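Local coordinates for septation protein imp2 (Schizosaccharomyces pombe, PDB 5C1F) that binds membrane phospholipids through its F-BAR domain, tethers the cytoskeleton to the membrane, and is required for normal septation and disassembly of the medial ring, at residues D98-A103 with K223-T228; I47-A52 with Q91-L96. All coordinates share one frame; numbering follows the deposited sequence.

Interaction 1. Residues D98-A103 with K223-T228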
loop_
_atom_site.group_PDB
_atom_site.type_symbol
_atom_site.label_atom_id
_atom_site.label_comp_id
_atom_site.label_asym_id
_atom_site.label_seq_id
_atom_site.Cartn_x
_atom_site.Cartn_y
_atom_site.Cartn_z
ATOM N N ASP A 98 -8.832 14.003 -2.238
ATOM C CA ASP A 98 -9.853 15.023 -2.016
ATOM C C ASP A 98 -9.594 15.898 -0.792
ATOM O O ASP A 98 -9.742 17.118 -0.862
ATOM C CB ASP A 98 -11.230 14.367 -1.893
ATOM C CG ASP A 98 -11.636 13.632 -3.153
ATOM O OD1 ASP A 98 -11.183 14.037 -4.245
ATOM O OD2 ASP A 98 -12.399 12.647 -3.054
ATOM N N ASP A 99 -9.208 15.287 0.325
ATOM C CA ASP A 99 -9.072 16.025 1.580
ATOM C C ASP A 99 -7.656 16.525 1.844
ATOM O O ASP A 99 -7.458 17.443 2.639
ATOM C CB ASP A 99 -9.528 15.164 2.757
ATOM C CG ASP A 99 -10.990 14.783 2.668
ATOM O OD1 ASP A 99 -11.732 15.437 1.904
ATOM O OD2 ASP A 99 -11.396 13.831 3.365
ATOM N N VAL A 100 -6.667 15.925 1.191
ATOM C CA VAL A 100 -5.289 16.349 1.411
ATOM C C VAL A 100 -4.744 17.088 0.190
ATOM O O VAL A 100 -4.560 18.302 0.237
ATOM C CB VAL A 100 -4.385 15.154 1.767
ATOM C CG1 VAL A 100 -2.985 15.630 2.111
ATOM C CG2 VAL A 100 -4.974 14.388 2.938
ATOM N N GLU A 101 -4.503 16.365 -0.901
ATOM C CA GLU A 101 -3.991 16.974 -2.128
ATOM C C GLU A 101 -4.826 18.160 -2.610
ATOM O O GLU A 101 -4.302 19.257 -2.809
ATOM C CB GLU A 101 -3.911 15.938 -3.249
ATOM C CG GLU A 101 -3.623 16.543 -4.620
ATOM C CD GLU A 101 -3.750 15.530 -5.743
ATOM O OE1 GLU A 101 -4.000 14.340 -5.455
ATOM O OE2 GLU A 101 -3.601 15.924 -6.917
ATOM N N ASN A 102 -6.124 17.939 -2.797
ATOM C CA ASN A 102 -7.003 18.982 -3.320
ATOM C C ASN A 102 -7.179 20.154 -2.361
ATOM O O ASN A 102 -7.616 21.228 -2.767
ATOM C CB ASN A 102 -8.371 18.398 -3.677
ATOM C CG ASN A 102 -8.322 17.513 -4.909
ATOM O OD1 ASN A 102 -7.383 17.589 -5.704
ATOM N ND2 ASN A 102 -9.335 16.669 -5.073
ATOM N N ALA A 103 -6.844 19.945 -1.091
ATOM C CA ALA A 103 -6.905 21.022 -0.108
ATOM C C ALA A 103 -5.885 22.101 -0.456
ATOM O O ALA A 103 -6.158 23.291 -0.312
ATOM C CB ALA A 103 -6.666 20.488 1.297
ATOM N N LYS A 223 -0.756 22.831 8.964
ATOM C CA LYS A 223 -0.775 21.901 10.092
ATOM C C LYS A 223 -1.977 20.953 10.038
ATOM O O LYS A 223 -1.833 19.748 10.240
ATOM C CB LYS A 223 -0.783 22.665 11.420
ATOM C CG LYS A 223 0.551 23.298 11.793
ATOM C CD LYS A 223 0.451 24.027 13.129
ATOM C CE LYS A 223 -0.038 23.098 14.229
ATOM N NZ LYS A 223 -0.293 23.822 15.508
ATOM N N SER A 224 -3.158 21.503 9.766
ATOM C CA SER A 224 -4.387 20.710 9.756
ATOM C C SER A 224 -4.385 19.667 8.640
ATOM O O SER A 224 -4.857 18.549 8.833
ATOM C CB SER A 224 -5.615 21.617 9.613
ATOM O OG SER A 224 -5.640 22.251 8.345
ATOM N N VAL A 225 -3.848 20.033 7.477
ATOM C CA VAL A 225 -3.797 19.113 6.345
ATOM C C VAL A 225 -2.842 17.957 6.621
ATOM O O VAL A 225 -3.161 16.802 6.339
ATOM C CB VAL A 225 -3.371 19.825 5.047
ATOM C CG1 VAL A 225 -3.272 18.828 3.906
ATOM C CG2 VAL A 225 -4.366 20.911 4.700
ATOM N N MET A 226 -1.673 18.268 7.174
ATOM C CA MET A 226 -0.736 17.228 7.581
ATOM C C MET A 226 -1.355 16.380 8.684
ATOM O O MET A 226 -1.144 15.170 8.738
ATOM C CB MET A 226 0.590 17.830 8.047
ATOM C CG MET A 226 1.499 18.253 6.906
ATOM S SD MET A 226 3.165 18.713 7.436
ATOM C CE MET A 226 2.826 20.124 8.492
ATOM N N TRP A 227 -2.127 17.019 9.555
ATOM C CA TRP A 227 -2.836 16.297 10.599
ATOM C C TRP A 227 -3.843 15.339 9.970
ATOM O O TRP A 227 -3.903 14.165 10.334
ATOM C CB TRP A 227 -3.537 17.264 11.552
ATOM C CG TRP A 227 -4.138 16.597 12.750
ATOM C CD1 TRP A 227 -5.364 16.005 12.829
ATOM C CD2 TRP A 227 -3.539 16.456 14.046
ATOM N NE1 TRP A 227 -5.567 15.503 14.092
ATOM C CE2 TRP A 227 -4.462 15.767 14.859
ATOM C CE3 TRP A 227 -2.314 16.844 14.597
ATOM C CZ2 TRP A 227 -4.198 15.458 16.193
ATOM C CZ3 TRP A 227 -2.054 16.537 15.922
ATOM C CH2 TRP A 227 -2.992 15.851 16.704
ATOM N N THR A 228 -4.617 15.846 9.014
ATOM C CA THR A 228 -5.600 15.034 8.301
ATOM C C THR A 228 -4.928 13.836 7.634
ATOM O O THR A 228 -5.455 12.722 7.665
ATOM C CB THR A 228 -6.362 15.870 7.244
ATOM O OG1 THR A 228 -7.175 16.845 7.908
ATOM C CG2 THR A 228 -7.260 14.986 6.385
#
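V100 and V225 meet methyl to methyl, CG1 of V100 lying 3.7 Å from CG1 of V225, and the rest of the apolar contact is arranged around this pair. Each of these CG1 atoms stands anti to its own backbone N (chi1 -175° in V100, 178° in V225), and the two side chains cross obliquely. The second branch of V225, CG2, turns to A103, whose CB is 4.1 Å away. The second branch of V100, CG2, reaches CG2 of T228 at 4.2 Å, the two side chains passing with opposite headings. At the margin, CB of D99 comes within 4.3 Å of the same T228 methyl.

No hydrogen bond passes between the segments. T228 offers its methyl to the contact, while its OG1 lies 3.0 Å from the carbonyl O of S224, one turn back on its own helix. The other helix makes a wider pi-type turn at D98-E101; just beyond it A103 N bonds weakly to V100 O.

Y41 of helix 18-59 covers both V100 and M226, and L251 of the second subunit packs on M226 and W227. The axes of the two segments come within 9.3 Å, their directions 144° apart, a roughly antiparallel pairing of two long helices of the F-BAR bundle.

Interaction 2. Residues I47-A52 with Q91-L96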
loop_
_atom_site.group_PDB
_atom_site.type_symbol
_atom_site.label_atom_id
_atom_site.label_comp_id
_atom_site.label_asym_id
_atom_site.label_seq_id
_atom_site.Cartn_x
_atom_site.Cartn_y
_atom_site.Cartn_z
ATOM N N ILE A 47 0.306 6.649 -5.218
ATOM C CA ILE A 47 0.958 5.472 -4.658
ATOM C C ILE A 47 -0.069 4.606 -3.938
ATOM O O ILE A 47 -0.107 3.389 -4.120
ATOM C CB ILE A 47 2.094 5.856 -3.682
ATOM C CG1 ILE A 47 3.249 6.509 -4.442
ATOM C CG2 ILE A 47 2.588 4.634 -2.920
ATOM C CD1 ILE A 47 4.366 7.014 -3.551
ATOM N N GLU A 48 -0.916 5.246 -3.139
ATOM C CA GLU A 48 -1.942 4.529 -2.392
ATOM C C GLU A 48 -2.973 3.894 -3.318
ATOM O O GLU A 48 -3.425 2.773 -3.087
ATOM C CB GLU A 48 -2.638 5.467 -1.406
ATOM C CG GLU A 48 -3.495 4.746 -0.372
ATOM C CD GLU A 48 -2.660 4.047 0.691
ATOM O OE1 GLU A 48 -1.421 4.206 0.674
ATOM O OE2 GLU A 48 -3.241 3.345 1.548
ATOM N N GLU A 49 -3.339 4.617 -4.371
ATOM C CA GLU A 49 -4.336 4.135 -5.320
ATOM C C GLU A 49 -3.842 2.891 -6.051
ATOM O O GLU A 49 -4.552 1.890 -6.136
ATOM C CB GLU A 49 -4.691 5.233 -6.326
ATOM C CG GLU A 49 -5.810 4.856 -7.288
ATOM C CD GLU A 49 -6.153 5.979 -8.256
ATOM O OE1 GLU A 49 -5.548 7.065 -8.152
ATOM O OE2 GLU A 49 -7.029 5.775 -9.123
ATOM N N ASP A 50 -2.624 2.970 -6.577
ATOM C CA ASP A 50 -1.995 1.849 -7.272
ATOM C C ASP A 50 -1.924 0.614 -6.378
ATOM O O ASP A 50 -2.200 -0.503 -6.813
ATOM C CB ASP A 50 -0.593 2.240 -7.745
ATOM C CG ASP A 50 0.120 1.109 -8.463
ATOM O OD1 ASP A 50 -0.521 0.425 -9.288
ATOM O OD2 ASP A 50 1.326 0.904 -8.205
ATOM N N TYR A 51 -1.536 0.841 -5.126
ATOM C CA TYR A 51 -1.500 -0.182 -4.088
ATOM C C TYR A 51 -2.877 -0.834 -3.934
ATOM O O TYR A 51 -3.010 -2.060 -3.971
ATOM C CB TYR A 51 -1.035 0.461 -2.777
ATOM C CG TYR A 51 -0.744 -0.465 -1.614
ATOM C CD1 TYR A 51 0.148 -1.524 -1.735
ATOM C CD2 TYR A 51 -1.315 -0.233 -0.371
ATOM C CE1 TYR A 51 0.427 -2.352 -0.650
ATOM C CE2 TYR A 51 -1.041 -1.048 0.714
ATOM C CZ TYR A 51 -0.172 -2.104 0.572
ATOM O OH TYR A 51 0.093 -2.912 1.659
ATOM N N ALA A 52 -3.900 0.000 -3.786
ATOM C CA ALA A 52 -5.274 -0.471 -3.678
ATOM C C ALA A 52 -5.714 -1.265 -4.909
ATOM O O ALA A 52 -6.302 -2.339 -4.782
ATOM C CB ALA A 52 -6.204 0.700 -3.454
ATOM N N GLN A 91 -10.516 3.655 -0.770
ATOM C CA GLN A 91 -11.217 4.754 -0.114
ATOM C C GLN A 91 -10.218 5.757 0.477
ATOM O O GLN A 91 -10.405 6.967 0.371
ATOM C CB GLN A 91 -12.151 4.211 0.977
ATOM C CG GLN A 91 -12.786 5.265 1.884
ATOM C CD GLN A 91 -13.899 6.048 1.209
ATOM O OE1 GLN A 91 -13.665 6.788 0.252
ATOM N NE2 GLN A 91 -15.119 5.895 1.712
ATOM N N ILE A 92 -9.150 5.247 1.080
ATOM C CA ILE A 92 -8.124 6.102 1.669
ATOM C C ILE A 92 -7.418 6.936 0.600
ATOM O O ILE A 92 -7.178 8.129 0.794
ATOM C CB ILE A 92 -7.081 5.275 2.455
ATOM C CG1 ILE A 92 -7.741 4.602 3.660
ATOM C CG2 ILE A 92 -5.939 6.164 2.936
ATOM C CD1 ILE A 92 -8.304 5.583 4.671
ATOM N N SER A 93 -7.099 6.314 -0.532
ATOM C CA SER A 93 -6.435 7.030 -1.617
ATOM C C SER A 93 -7.336 8.132 -2.165
ATOM O O SER A 93 -6.855 9.199 -2.550
ATOM C CB SER A 93 -6.028 6.071 -2.738
ATOM O OG SER A 93 -7.153 5.618 -3.469
ATOM N N GLN A 94 -8.643 7.880 -2.183
ATOM C CA GLN A 94 -9.602 8.881 -2.646
ATOM C C GLN A 94 -9.668 10.063 -1.681
ATOM O O GLN A 94 -9.788 11.208 -2.102
ATOM C CB GLN A 94 -10.991 8.262 -2.824
ATOM C CG GLN A 94 -11.081 7.282 -3.988
ATOM C CD GLN A 94 -12.360 6.455 -3.968
ATOM O OE1 GLN A 94 -13.119 6.482 -2.997
ATOM N NE2 GLN A 94 -12.600 5.712 -5.041
ATOM N N LEU A 95 -9.591 9.780 -0.386
ATOM C CA LEU A 95 -9.582 10.838 0.617
ATOM C C LEU A 95 -8.246 11.586 0.616
ATOM O O LEU A 95 -8.202 12.794 0.862
ATOM C CB LEU A 95 -9.877 10.265 2.006
ATOM C CG LEU A 95 -11.277 9.661 2.188
ATOM C CD1 LEU A 95 -11.394 8.923 3.517
ATOM C CD2 LEU A 95 -12.351 10.734 2.073
ATOM N N LEU A 96 -7.158 10.872 0.334
ATOM C CA LEU A 96 -5.850 11.511 0.220
ATOM C C LEU A 96 -5.862 12.529 -0.915
ATOM O O LEU A 96 -5.207 13.571 -0.837
ATOM C CB LEU A 96 -4.749 10.474 -0.013
ATOM C CG LEU A 96 -4.276 9.658 1.193
ATOM C CD1 LEU A 96 -3.221 8.640 0.778
ATOM C CD2 LEU A 96 -3.742 10.564 2.293
#
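Two neighbouring antiparallel helices of the F-BAR bundle, 18-59 and 69-155, pack here through a small residue, S93, set against E48 and E49. CB of S93 approaches the backbone N of E49 to 3.5 Å and CB of E48 to 3.7 Å, which suits the 8.2 Å between the axes of segments 47-52 and 91-96. Its OG sits between the backbone N and the carbonyl carbon (chi1 72°), 3.8 Å from CB of E49, and is hydrogen-bonded to the carbonyl O of L90 on its own helix.

The aliphatic part of E48 does most of the remaining packing. Its CB touches CD1 of L96 at 3.9 Å, and its CG lies 3.7 Å from CB of S93. The chain bends at chi2 (74°), which sets CD; separately, OE2 lies 4.1 Å from CG2 of I92.

The buried carboxylate of E48 is well supplied with partners: OE1 forms a salt bridge with R44 and a hydrogen bond with Y51 OH of the second subunit, and OE2 bonds to H89. E49 sends OE1 to Q97. The contact is thus mostly through carbon atoms, without a hydrogen bond between the segments, and both carboxylates find polar partners outside them; R44 and H89 would probably help stabilise negative charge on E48.

How the interactions relate
Interactions 1 and 2 share helix 69-155, which pairs with helix 18-59 at 91-96 and with helix 162-252 at 98-103; this part of it faces both neighbours, L96 also touching F229 and V100 touching Y41. Their centres lie about 14 Å apart, and the backbone joins them directly: E101 N stands 2.9 Å from L96 O, a probable hydrogen bond. V100 CG2 also packs against L95 O at 4.2 Å. L232 of helix 162-252 touches V100, L95 and L96. Segment 223-228 reaches the second subunit with K223, M226 and W227, which take no part in interaction 1; segment 47-52 does so with E48, which belongs to interaction 2, and with Y51, which does not. Both thus lie where one chain's three-helix packing meets its dimer partner.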